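PDB 1RLH: conserved hypothetical protein from Thermoplasma acidophilum, which is of unknown function but belongs to the adenosine-specific kinase family and may act on adenosine nucleotides. Local coordinates for residues A[43-46]-A[47-50]; A[73-76]-A[77-80]. All blocks are in the same frame, centred on the assembly; numbering follows the deposited sequence.

Contact 1 of 2, residues A[43-46]-A[47-50]; sequences LNEI and IRTH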
loop_
_atom_site.group_PDB
_atom_site.type_symbol
_atom_site.label_atom_id
_atom_site.label_comp_id
_atom_site.label_asym_id
_atom_site.label_seq_id
_atom_site.Cartn_x
_atom_site.Cartn_y
_atom_site.Cartn_z
ATOM N N LEU A 43 -9.050 5.009 7.324
ATOM C CA LEU A 43 -7.728 5.468 6.916
ATOM C C LEU A 43 -7.798 6.903 6.416
ATOM O O LEU A 43 -6.947 7.727 6.743
ATOM C CB LEU A 43 -7.172 4.572 5.806
ATOM C CG LEU A 43 -6.882 3.120 6.185
ATOM C CD1 LEU A 43 -6.532 2.335 4.931
ATOM C CD2 LEU A 43 -5.748 3.067 7.200
ATOM N N ASN A 44 -8.819 7.193 5.619
ATOM C CA ASN A 44 -8.997 8.531 5.074
ATOM C C ASN A 44 -9.059 9.566 6.194
ATOM O O ASN A 44 -8.482 10.647 6.088
ATOM C CB ASN A 44 -10.289 8.605 4.259
ATOM C CG ASN A 44 -10.379 9.867 3.429
ATOM O OD1 ASN A 44 -11.433 10.501 3.348
ATOM N ND2 ASN A 44 -9.273 10.236 2.797
ATOM N N GLU A 45 -9.752 9.220 7.271
ATOM C CA GLU A 45 -9.916 10.132 8.393
ATOM C C GLU A 45 -8.687 10.238 9.291
ATOM O O GLU A 45 -8.285 11.336 9.674
ATOM C CB GLU A 45 -11.118 9.708 9.236
ATOM C CG GLU A 45 -11.841 10.874 9.883
ATOM C CD GLU A 45 -12.459 11.805 8.856
ATOM O OE1 GLU A 45 -13.291 11.336 8.051
ATOM O OE2 GLU A 45 -12.116 13.005 8.848
ATOM N N ILE A 46 -8.088 9.099 9.621
ATOM C CA ILE A 46 -6.928 9.089 10.500
ATOM C C ILE A 46 -5.745 9.881 9.945
ATOM O O ILE A 46 -4.928 10.396 10.709
ATOM C CB ILE A 46 -6.485 7.639 10.821
ATOM C CG1 ILE A 46 -5.633 7.632 12.091
ATOM C CG2 ILE A 46 -5.699 7.054 9.660
ATOM C CD1 ILE A 46 -5.365 6.250 12.642
ATOM N N ILE A 47 -5.658 9.995 8.623
ATOM C CA ILE A 47 -4.560 10.739 8.010
ATOM C C ILE A 47 -5.024 12.073 7.438
ATOM O O ILE A 47 -4.221 12.837 6.899
ATOM C CB ILE A 47 -3.902 9.950 6.856
ATOM C CG1 ILE A 47 -4.856 9.887 5.661
ATOM C CG2 ILE A 47 -3.525 8.551 7.324
ATOM C CD1 ILE A 47 -4.222 9.344 4.396
ATOM N N ARG A 48 -6.317 12.352 7.555
ATOM C CA ARG A 48 -6.875 13.585 7.012
ATOM C C ARG A 48 -6.155 14.847 7.480
ATOM O O ARG A 48 -5.777 15.685 6.664
ATOM C CB ARG A 48 -8.362 13.691 7.358
ATOM C CG ARG A 48 -9.143 14.558 6.382
ATOM C CD ARG A 48 -10.614 14.656 6.759
ATOM N NE ARG A 48 -11.464 14.903 5.593
ATOM C CZ ARG A 48 -11.335 15.934 4.764
ATOM N NH1 ARG A 48 -10.385 16.836 4.963
ATOM N NH2 ARG A 48 -12.160 16.065 3.733
ATOM N N THR A 49 -5.961 14.980 8.788
ATOM C CA THR A 49 -5.303 16.158 9.347
ATOM C C THR A 49 -3.837 16.293 8.950
ATOM O O THR A 49 -3.263 17.378 9.042
ATOM C CB THR A 49 -5.379 16.166 10.886
ATOM O OG1 THR A 49 -4.653 15.047 11.410
ATOM C CG2 THR A 49 -6.826 16.086 11.344
ATOM N N HIS A 50 -3.233 15.198 8.501
ATOM C CA HIS A 50 -1.827 15.216 8.111
ATOM C C HIS A 50 -1.612 15.479 6.623
ATOM O O HIS A 50 -0.521 15.864 6.203
ATOM C CB HIS A 50 -1.175 13.896 8.515
ATOM C CG HIS A 50 -1.293 13.601 9.977
ATOM N ND1 HIS A 50 -0.714 14.397 10.942
ATOM C CD2 HIS A 50 -1.961 12.630 10.641
ATOM C CE1 HIS A 50 -1.023 13.929 12.139
ATOM N NE2 HIS A 50 -1.780 12.858 11.984
HETATM O O HOH W 1 -6.698 13.103 10.947
#
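Arg-48 runs extended from CG to NE with its CG anti to the backbone N (chi1 -155°), while Glu-45 bends at chi2 (64°), and together these torsions bring the carboxylate across the arginine chain at a slant. OE2 of Glu-45 touches Arg-48 CD at 3.1 Å and lies near the plane of the guanidinium, at its edge; the salt bridge from this OE2 to Arg-48 NE is long, 3.8 Å. The two charged planes are only 20° apart. With both residues exposed, this pairing is probably a loose surface link. CG1 of Ile-47 meets Leu-43 O at 3.2 Å, and CG2 of Ile-47 packs on CG2 of Ile-46 at 3.5 Å. The backbone marks the last turn of helix 41-46: Ile-47 N still donates to Leu-43 O at 3.2 Å, but Arg-48 N then bonds to Glu-45 O, three residues back, from above the carbonyl plane. A water takes over the next step, donating to Glu-45 O (2.7 Å) and accepting from Thr-49 N (3.0 Å). Around this helix end, Ile-47 reaches Ile-58 of strand 55-61 and Cys-114 of helix 104-115, and Ile-46 rests on Met-113. The ring of His-50 turns its edge to Ile-46 O, with CD2 3.7 Å away, and carries Thr-49 OG1 over the centre of one face.

Contact 2 of 2, residues A[73-76]-A[77-80]; sequences GNDD and DLVK
Asp-75 is the N-cap of helix 76-89, and its hydrogen bond to Leu-78 opens the polar part of this contact. Leu-78 N donates to Asp-75 OD1 at 2.8 Å, meeting the oxygen on its anti side and 20° out of the carboxylate plane. The carboxylate reaches this amide because CG stands anti to the backbone N of Asp-75 (chi1 -178°). The same OD1 lies 2.9 Å from Asp-77 N, close to a second amide of the first turn. With an alanine in place of this aspartate, the amide of Leu-78 would probably lose its capping acceptor, leaving the first turn more prone to fray. Backbone bonds continue the cap into regular helix: Val-79 N donates to Asp-75 O at 2.9 Å, and Lys-80 N to Asp-76 O.

Aliphatic carbons add van der Waals contacts. Leu-78 lays its CG 3.4 Å from Asp-75 OD1, so the carboxylate is flanked by aliphatic carbon on the helix side. Val-79 CG2 touches Asp-75 O and comes within 3.9 Å of Gly-73 CA, where a beta carbon on Gly-73 would clash with that methyl. The chain of Lys-80 passes over Asp-76 O, with CG at 3.1 Å.

Charge is mostly negative. OD2 of Asp-77 stands 4.1 Å from Asp-75 OD1, like charges whose probable repulsion the N-terminal end of the helix may ease. Lys-80 NZ stays 5.4 Å from Asp-76 OD1, not in contact.

The turn joins strand 69-73 to helix 76-89; Asn-74 bonds through its side chain to Ser-54 and Tyr-56, while Asp-75 and Leu-78 lie against Lys-55 of the neighbouring strand 55-61.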
loop_
_atom_site.group_PDB
_atom_site.type_symbol
_atom_site.label_atom_id
_atom_site.label_comp_id
_atom_site.label_asym_id
_atom_site.label_seq_id
_atom_site.Cartn_x
_atom_site.Cartn_y
_atom_site.Cartn_z
ATOM N N GLY A 73 -9.498 10.299 -1.789
ATOM C CA GLY A 73 -8.385 11.155 -2.155
ATOM C C GLY A 73 -8.852 12.451 -2.785
ATOM O O GLY A 73 -10.053 12.667 -2.944
ATOM N N ASN A 74 -7.905 13.313 -3.145
ATOM C CA ASN A 74 -8.237 14.595 -3.757
ATOM C C ASN A 74 -7.445 14.823 -5.040
ATOM O O ASN A 74 -7.355 15.943 -5.534
ATOM C CB ASN A 74 -7.958 15.737 -2.778
ATOM C CG ASN A 74 -6.498 15.821 -2.379
ATOM O OD1 ASN A 74 -5.638 15.166 -2.974
ATOM N ND2 ASN A 74 -6.207 16.634 -1.370
ATOM N N ASP A 75 -6.863 13.752 -5.567
ATOM C CA ASP A 75 -6.081 13.828 -6.793
ATOM C C ASP A 75 -6.366 12.581 -7.617
ATOM O O ASP A 75 -6.080 11.464 -7.187
ATOM C CB ASP A 75 -4.588 13.922 -6.461
ATOM C CG ASP A 75 -3.720 14.052 -7.696
ATOM O OD1 ASP A 75 -3.563 13.056 -8.430
ATOM O OD2 ASP A 75 -3.195 15.158 -7.935
ATOM N N ASP A 76 -6.936 12.777 -8.801
ATOM C CA ASP A 76 -7.286 11.667 -9.678
ATOM C C ASP A 76 -6.122 10.761 -10.052
ATOM O O ASP A 76 -6.266 9.540 -10.059
ATOM C CB ASP A 76 -7.961 12.188 -10.949
ATOM C CG ASP A 76 -9.356 12.716 -10.686
ATOM O OD1 ASP A 76 -10.145 12.000 -10.036
ATOM O OD2 ASP A 76 -9.669 13.841 -11.130
ATOM N N ASP A 77 -4.973 11.352 -10.367
ATOM C CA ASP A 77 -3.807 10.563 -10.741
ATOM C C ASP A 77 -3.316 9.692 -9.591
ATOM O O ASP A 77 -2.944 8.538 -9.799
ATOM C CB ASP A 77 -2.671 11.472 -11.215
ATOM C CG ASP A 77 -3.045 12.281 -12.441
ATOM O OD1 ASP A 77 -3.553 11.687 -13.416
ATOM O OD2 ASP A 77 -2.825 13.511 -12.430
ATOM N N LEU A 78 -3.308 10.243 -8.380
ATOM C CA LEU A 78 -2.858 9.483 -7.216
ATOM C C LEU A 78 -3.865 8.399 -6.850
ATOM O O LEU A 78 -3.487 7.281 -6.487
ATOM C CB LEU A 78 -2.632 10.411 -6.021
ATOM C CG LEU A 78 -1.557 11.485 -6.205
ATOM C CD1 LEU A 78 -1.351 12.231 -4.894
ATOM C CD2 LEU A 78 -0.257 10.841 -6.653
ATOM N N VAL A 79 -5.149 8.730 -6.939
ATOM C CA VAL A 79 -6.190 7.763 -6.629
ATOM C C VAL A 79 -6.120 6.593 -7.608
ATOM O O VAL A 79 -6.196 5.438 -7.199
ATOM C CB VAL A 79 -7.599 8.402 -6.701
ATOM C CG1 VAL A 79 -8.666 7.321 -6.590
ATOM C CG2 VAL A 79 -7.771 9.416 -5.578
ATOM N N LYS A 80 -5.964 6.890 -8.895
ATOM C CA LYS A 80 -5.883 5.844 -9.910
ATOM C C LYS A 80 -4.667 4.953 -9.691
ATOM O O LYS A 80 -4.722 3.749 -9.920
ATOM C CB LYS A 80 -5.824 6.453 -11.315
ATOM C CG LYS A 80 -7.118 7.124 -11.741
ATOM C CD LYS A 80 -6.999 7.732 -13.129
ATOM C CE LYS A 80 -8.243 8.526 -13.474
ATOM N NZ LYS A 80 -9.470 7.704 -13.310
#

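Overall arrangement
The two contacts frame opposite kinds of helix end. Contact 1 closes helix 41-46 at its C-terminal end and is partly buried, with isoleucines set against strand 55-61 and helix 104-115; contact 2 opens helix 76-89 at its N-terminal end and lies at the surface. Their chemistry follows: in contact 1 a water and a long ion pair supplement the last backbone bonds, whereas in contact 2 a carboxylate caps an amide of the first turn. Their centres are about 15 Å apart and they do not touch, but both lean on strand 55-61, where Tyr-56 bonds through its OH to Asn-44 and through its backbone N to Asn-74.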